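Local coordinates for CpuTA1 (Curtobacterium pusillum, PDB 5K3W), which belongs to the class IV aminotransferase family of fold type IV proteins and binds pyridoxal-5'-phosphate, at residues N212-A217 against A265-S270; G219-P224 against A238-F243. All coordinates share one frame; numbering follows the deposited sequence.

Overall arrangement
Interactions 1 and 2 share one mixed sheet, in which strand 220-224 follows strand 212-217 in the chain and lies beside it; their centres are about 8 Å apart. Interaction 1 is the pairing of strands within the sheet, and interaction 2 is the packing of helix 234-245 on one side of it. Both segments of interaction 2 fall in the chain between the two strands of interaction 1. The two are joined by Val213 O to Thr223 OG1 at 2.7 Å, a probable hydrogen bond, and by the backbone link of Val215 with Arg222. Interaction 1 reaches pyridoxal-5'-phosphate through Asn212 and Ser270; in interaction 2 the side chain of Thr223 stays about 9 Å from it at the nearest atoms.

Interaction 1: residues N212-A217 against A265-S270; sequences NVIVLA and ALWLVS. With PLP (pyridoxal-5'-phosphate), chain C.
The indole of Trp267 takes its neighbours from strand 212-217 at its edge: Leu216 CB lies 3.9 Å from Trp267 CZ3, close to the ring plane, and Ile214 O also borders this edge. With CG beside the backbone N (chi1 -59°), the indole stands on the face shared with Ile214 and Leu216, and its NE1 is hydrogen-bonded to Thr293 OG1. The Ile214 side chain crosses that of Trp267 obliquely, CG2 against CE3 (3.8 Å), and that of Val269 at about a right angle, CG1 against CG1 (3.8 Å). Beneath these side chains runs an antiparallel ladder of six backbone hydrogen bonds; Ile214 N to Trp267 O is short and nearly straight (2.8 Å, 172°), whereas Ala265 N to Leu216 O is stretched to 3.3 Å at the far end. On the other face Val213 and Val215 lie alongside Leu268 and Leu266, with Val215 CG2 3.6 Å from Leu266 CD2. At the pyridoxal-5'-phosphate end Asn212 OD1 touches its C6 at 3.2 Å, while Asn212 ND2 is held by Leu231 O; Ser270 CA nears phosphate O1P at 3.4 Å. The pair lies inside a mixed sheet, 212-217 beside 220-224 and 265-270 beside 274-278. Helix 234-245 packs against Ile214 and Val269; strand 195-199 meets Val213 and Leu268.

Interaction 2: residues G219-P224 against A238-F243; sequences GVVRTP and AVFDFF
A CH-pi contact sets Val221 CG2 over one face of the Phe243 ring, 3.8 Å from its centroid and 15° off the normal. The methyl is displaced toward the rim, near Phe243 CG, and the two side chains cross at about a right angle. Phe242 CD2 of the same helix backs the opposite face of this ring. Val221 CG1, anti to the backbone N, touches both rings: it meets Phe243 CD2 and reaches Phe240 CE1 at 3.8 Å, as the side chains of Val221 and Phe240 slide past each other in opposite directions. The Phe240 ring reaches from the helix to the strand, its tip CZ 3.7 Å from Thr223 CG2, and Thr223 N lies at its edge in the ring plane. Strand 220-224, helix 234-245 and strand 250-253 form a beta-alpha-beta unit; the axes of 220-224 and 238-243 run nearly antiparallel, 9.8 Å apart at their closest. Tyr252 and Tyr248 add edge-to-face partners to Phe240 and Phe243, respectively. The Thr223 hydroxyl, anti to the backbone N (chi1 -156°), is engaged by Val213 O of the neighbouring strand 212-217, and this torsion sets CG2 between the backbone N and the carbonyl carbon, facing Phe240 CZ.

Interaction 1: residues N212-A217 against A265-S270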
loop_
_atom_site.group_PDB
_atom_site.type_symbol
_atom_site.label_atom_id
_atom_site.label_comp_id
_atom_site.label_asym_id
_atom_site.label_seq_id
_atom_site.Cartn_x
_atom_site.Cartn_y
_atom_site.Cartn_z
ATOM N N ASN A 212 9.695 12.473 9.791
ATOM C CA ASN A 212 11.143 12.403 9.746
ATOM C C ASN A 212 11.719 12.626 11.135
ATOM O O ASN A 212 11.071 13.194 12.016
ATOM C CB ASN A 212 11.716 13.423 8.764
ATOM C CG ASN A 212 11.324 13.116 7.343
ATOM O OD1 ASN A 212 10.372 13.683 6.817
ATOM N ND2 ASN A 212 12.045 12.188 6.718
ATOM N N VAL A 213 12.960 12.168 11.301
ATOM C CA VAL A 213 13.649 12.116 12.582
ATOM C C VAL A 213 14.675 13.237 12.638
ATOM O O VAL A 213 15.496 13.373 11.725
ATOM C CB VAL A 213 14.335 10.754 12.774
ATOM C CG1 VAL A 213 14.907 10.639 14.171
ATOM C CG2 VAL A 213 13.359 9.657 12.500
ATOM N N ILE A 214 14.656 14.010 13.723
ATOM C CA ILE A 214 15.632 15.068 13.976
ATOM C C ILE A 214 16.472 14.679 15.185
ATOM O O ILE A 214 15.933 14.323 16.243
ATOM C CB ILE A 214 14.957 16.431 14.206
ATOM C CG1 ILE A 214 14.031 16.782 13.037
ATOM C CG2 ILE A 214 16.023 17.510 14.351
ATOM C CD1 ILE A 214 14.757 16.909 11.742
ATOM N N VAL A 215 17.789 14.753 15.034
ATOM C CA VAL A 215 18.729 14.321 16.062
ATOM C C VAL A 215 19.582 15.507 16.487
ATOM O O VAL A 215 20.225 16.153 15.648
ATOM C CB VAL A 215 19.624 13.170 15.569
ATOM C CG1 VAL A 215 20.683 12.865 16.601
ATOM C CG2 VAL A 215 18.794 11.932 15.277
ATOM N N LEU A 216 19.591 15.791 17.788
ATOM C CA LEU A 216 20.529 16.744 18.365
ATOM C C LEU A 216 21.630 15.986 19.099
ATOM O O LEU A 216 21.342 15.188 20.003
ATOM C CB LEU A 216 19.824 17.705 19.312
ATOM C CG LEU A 216 20.809 18.512 20.165
ATOM C CD1 LEU A 216 21.741 19.333 19.281
ATOM C CD2 LEU A 216 20.065 19.399 21.169
ATOM N N ALA A 217 22.885 16.226 18.703
ATOM C CA ALA A 217 24.036 15.647 19.400
ATOM C C ALA A 217 25.255 16.541 19.205
ATOM O O ALA A 217 25.636 16.842 18.066
ATOM C CB ALA A 217 24.333 14.225 18.922
ATOM N N ALA A 265 18.898 14.851 22.184
ATOM C CA ALA A 265 17.453 15.007 22.077
ATOM C C ALA A 265 17.022 14.514 20.707
ATOM O O ALA A 265 17.827 14.454 19.774
ATOM C CB ALA A 265 17.008 16.458 22.297
ATOM N N LEU A 266 15.740 14.149 20.602
ATOM C CA LEU A 266 15.158 13.639 19.368
ATOM C C LEU A 266 13.779 14.242 19.154
ATOM O O LEU A 266 13.025 14.454 20.109
ATOM C CB LEU A 266 15.017 12.116 19.388
ATOM C CG LEU A 266 16.275 11.298 19.616
ATOM C CD1 LEU A 266 15.883 9.857 19.841
ATOM C CD2 LEU A 266 17.196 11.411 18.417
ATOM N N TRP A 267 13.444 14.475 17.881
ATOM C CA TRP A 267 12.095 14.848 17.469
ATOM C C TRP A 267 11.668 14.018 16.267
ATOM O O TRP A 267 12.486 13.657 15.417
ATOM C CB TRP A 267 11.974 16.339 17.082
ATOM C CG TRP A 267 12.344 17.312 18.149
ATOM C CD1 TRP A 267 11.493 17.991 18.973
ATOM C CD2 TRP A 267 13.667 17.739 18.496
ATOM N NE1 TRP A 267 12.204 18.816 19.807
ATOM C CE2 TRP A 267 13.541 18.682 19.533
ATOM C CE3 TRP A 267 14.945 17.425 18.017
ATOM C CZ2 TRP A 267 14.650 19.305 20.118
ATOM C CZ3 TRP A 267 16.041 18.048 18.586
ATOM C CH2 TRP A 267 15.887 18.974 19.631
ATOM N N LEU A 268 10.371 13.727 16.204
ATOM C CA LEU A 268 9.695 13.349 14.969
ATOM C C LEU A 268 8.960 14.572 14.434
ATOM O O LEU A 268 8.224 15.230 15.177
ATOM C CB LEU A 268 8.698 12.216 15.207
ATOM C CG LEU A 268 9.275 10.858 15.575
ATOM C CD1 LEU A 268 8.199 9.802 15.460
ATOM C CD2 LEU A 268 10.469 10.534 14.694
ATOM N N VAL A 269 9.143 14.876 13.155
ATOM C CA VAL A 269 8.521 16.059 12.560
ATOM C C VAL A 269 7.727 15.655 11.321
ATOM O O VAL A 269 8.122 14.750 10.578
ATOM C CB VAL A 269 9.576 17.137 12.219
ATOM C CG1 VAL A 269 10.362 17.510 13.462
ATOM C CG2 VAL A 269 10.515 16.656 11.097
ATOM N N SER A 270 6.600 16.322 11.109
ATOM C CA SER A 270 5.726 16.065 9.969
ATOM C C SER A 270 4.756 17.236 9.868
ATOM O O SER A 270 4.647 18.049 10.792
ATOM C CB SER A 270 4.987 14.728 10.112
ATOM O OG SER A 270 4.103 14.737 11.212
HETATM N N1 PLP C . 7.968 10.122 6.255
HETATM C C2 PLP C . 6.807 9.628 5.736
HETATM C C2A PLP C . 6.690 8.161 5.368
HETATM C C3 PLP C . 5.740 10.482 5.531
HETATM O O3 PLP C . 4.568 9.939 4.983
HETATM C C4 PLP C . 5.855 11.814 5.845
HETATM C C4A PLP C . 4.723 12.793 5.674
HETATM C C5 PLP C . 7.010 12.308 6.368
HETATM C C6 PLP C . 8.076 11.447 6.566
HETATM C C5A PLP C . 7.110 13.785 6.735
HETATM O O4P PLP C . 6.866 14.641 5.634
HETATM P P PLP C . 6.237 16.090 5.855
HETATM O O1P PLP C . 7.014 16.853 6.904
HETATM O O2P PLP C . 4.787 16.000 6.261
HETATM O O3P PLP C . 6.330 16.873 4.570
#

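Interaction 2: residues G219-P224 against A238-F243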
loop_
_atom_site.group_PDB
_atom_site.type_symbol
_atom_site.label_atom_id
_atom_site.label_comp_id
_atom_site.label_asym_id
_atom_site.label_seq_id
_atom_site.Cartn_x
_atom_site.Cartn_y
_atom_site.Cartn_z
ATOM N N GLY A 219 25.786 19.741 19.957
ATOM C CA GLY A 219 25.474 21.018 19.356
ATOM C C GLY A 219 25.150 20.970 17.875
ATOM O O GLY A 219 24.940 22.022 17.267
ATOM N N VAL A 220 25.092 19.783 17.274
ATOM C CA VAL A 220 24.783 19.642 15.853
ATOM C C VAL A 220 23.403 19.014 15.690
ATOM O O VAL A 220 23.037 18.076 16.411
ATOM C CB VAL A 220 25.847 18.812 15.119
ATOM C CG1 VAL A 220 25.499 18.705 13.658
ATOM C CG2 VAL A 220 27.201 19.449 15.284
ATOM N N VAL A 221 22.630 19.546 14.748
ATOM C CA VAL A 221 21.291 19.054 14.455
ATOM C C VAL A 221 21.376 18.291 13.149
ATOM O O VAL A 221 21.757 18.862 12.120
ATOM C CB VAL A 221 20.270 20.196 14.385
ATOM C CG1 VAL A 221 18.930 19.705 13.862
ATOM C CG2 VAL A 221 20.108 20.834 15.764
ATOM N N ARG A 222 21.050 16.995 13.197
ATOM C CA ARG A 222 21.197 16.074 12.076
ATOM C C ARG A 222 19.869 15.407 11.746
ATOM O O ARG A 222 18.951 15.349 12.571
ATOM C CB ARG A 222 22.221 14.974 12.378
ATOM C CG ARG A 222 23.529 15.431 12.952
ATOM C CD ARG A 222 24.376 14.215 13.230
ATOM N NE ARG A 222 25.790 14.457 12.985
ATOM C CZ ARG A 222 26.685 14.653 13.945
ATOM N NH1 ARG A 222 26.313 14.631 15.223
ATOM N NH2 ARG A 222 27.954 14.866 13.622
ATOM N N THR A 223 19.796 14.858 10.532
ATOM C CA THR A 223 18.634 14.142 10.033
ATOM C C THR A 223 19.157 13.103 9.050
ATOM O O THR A 223 20.138 13.380 8.350
ATOM C CB THR A 223 17.614 15.068 9.339
ATOM O OG1 THR A 223 16.312 14.468 9.372
ATOM C CG2 THR A 223 17.986 15.308 7.867
ATOM N N PRO A 224 18.552 11.916 8.978
ATOM C CA PRO A 224 19.001 10.930 7.985
ATOM C C PRO A 224 18.929 11.507 6.579
ATOM O O PRO A 224 17.911 12.074 6.177
ATOM C CB PRO A 224 18.017 9.760 8.167
ATOM C CG PRO A 224 17.484 9.898 9.566
ATOM C CD PRO A 224 17.463 11.402 9.831
ATOM N N ALA A 238 11.995 22.877 7.190
ATOM C CA ALA A 238 11.705 24.061 7.991
ATOM C C ALA A 238 12.339 23.970 9.372
ATOM O O ALA A 238 12.652 25.003 9.976
ATOM C CB ALA A 238 10.203 24.281 8.114
ATOM N N VAL A 239 12.543 22.751 9.885
ATOM C CA VAL A 239 13.194 22.609 11.181
ATOM C C VAL A 239 14.663 22.972 11.081
ATOM O O VAL A 239 15.227 23.583 11.993
ATOM C CB VAL A 239 13.023 21.188 11.740
ATOM C CG1 VAL A 239 13.982 20.991 12.923
ATOM C CG2 VAL A 239 11.585 20.956 12.156
ATOM N N PHE A 240 15.320 22.577 9.991
ATOM C CA PHE A 240 16.690 23.026 9.791
ATOM C C PHE A 240 16.761 24.547 9.732
ATOM O O PHE A 240 17.681 25.159 10.290
ATOM C CB PHE A 240 17.274 22.394 8.529
ATOM C CG PHE A 240 17.888 21.039 8.770
ATOM C CD1 PHE A 240 17.634 20.358 9.949
ATOM C CD2 PHE A 240 18.737 20.462 7.841
ATOM C CE1 PHE A 240 18.195 19.117 10.183
ATOM C CE2 PHE A 240 19.306 19.223 8.075
ATOM C CZ PHE A 240 19.029 18.551 9.249
ATOM N N ASP A 241 15.788 25.183 9.078
ATOM C CA ASP A 241 15.807 26.638 9.015
ATOM C C ASP A 241 15.767 27.231 10.415
ATOM O O ASP A 241 16.517 28.167 10.727
ATOM C CB ASP A 241 14.644 27.151 8.167
ATOM C CG ASP A 241 14.871 26.925 6.686
ATOM O OD1 ASP A 241 13.912 27.082 5.889
ATOM O OD2 ASP A 241 16.020 26.581 6.320
ATOM N N PHE A 242 14.914 26.682 11.281
ATOM C CA PHE A 242 14.822 27.189 12.643
ATOM C C PHE A 242 16.172 27.111 13.341
ATOM O O PHE A 242 16.654 28.106 13.898
ATOM C CB PHE A 242 13.754 26.413 13.413
ATOM C CG PHE A 242 13.772 26.647 14.897
ATOM C CD1 PHE A 242 12.984 27.630 15.466
ATOM C CD2 PHE A 242 14.567 25.875 15.725
ATOM C CE1 PHE A 242 12.991 27.842 16.830
ATOM C CE2 PHE A 242 14.581 26.085 17.090
ATOM C CZ PHE A 242 13.793 27.072 17.642
ATOM N N PHE A 243 16.815 25.937 13.295
ATOM C CA PHE A 243 18.044 25.734 14.061
ATOM C C PHE A 243 19.215 26.537 13.493
ATOM O O PHE A 243 20.029 27.067 14.253
ATOM C CB PHE A 243 18.383 24.243 14.131
ATOM C CG PHE A 243 17.619 23.499 15.199
ATOM C CD1 PHE A 243 17.866 23.741 16.543
ATOM C CD2 PHE A 243 16.668 22.550 14.861
ATOM C CE1 PHE A 243 17.177 23.061 17.532
ATOM C CE2 PHE A 243 15.963 21.863 15.844
ATOM C CZ PHE A 243 16.219 22.118 17.185
#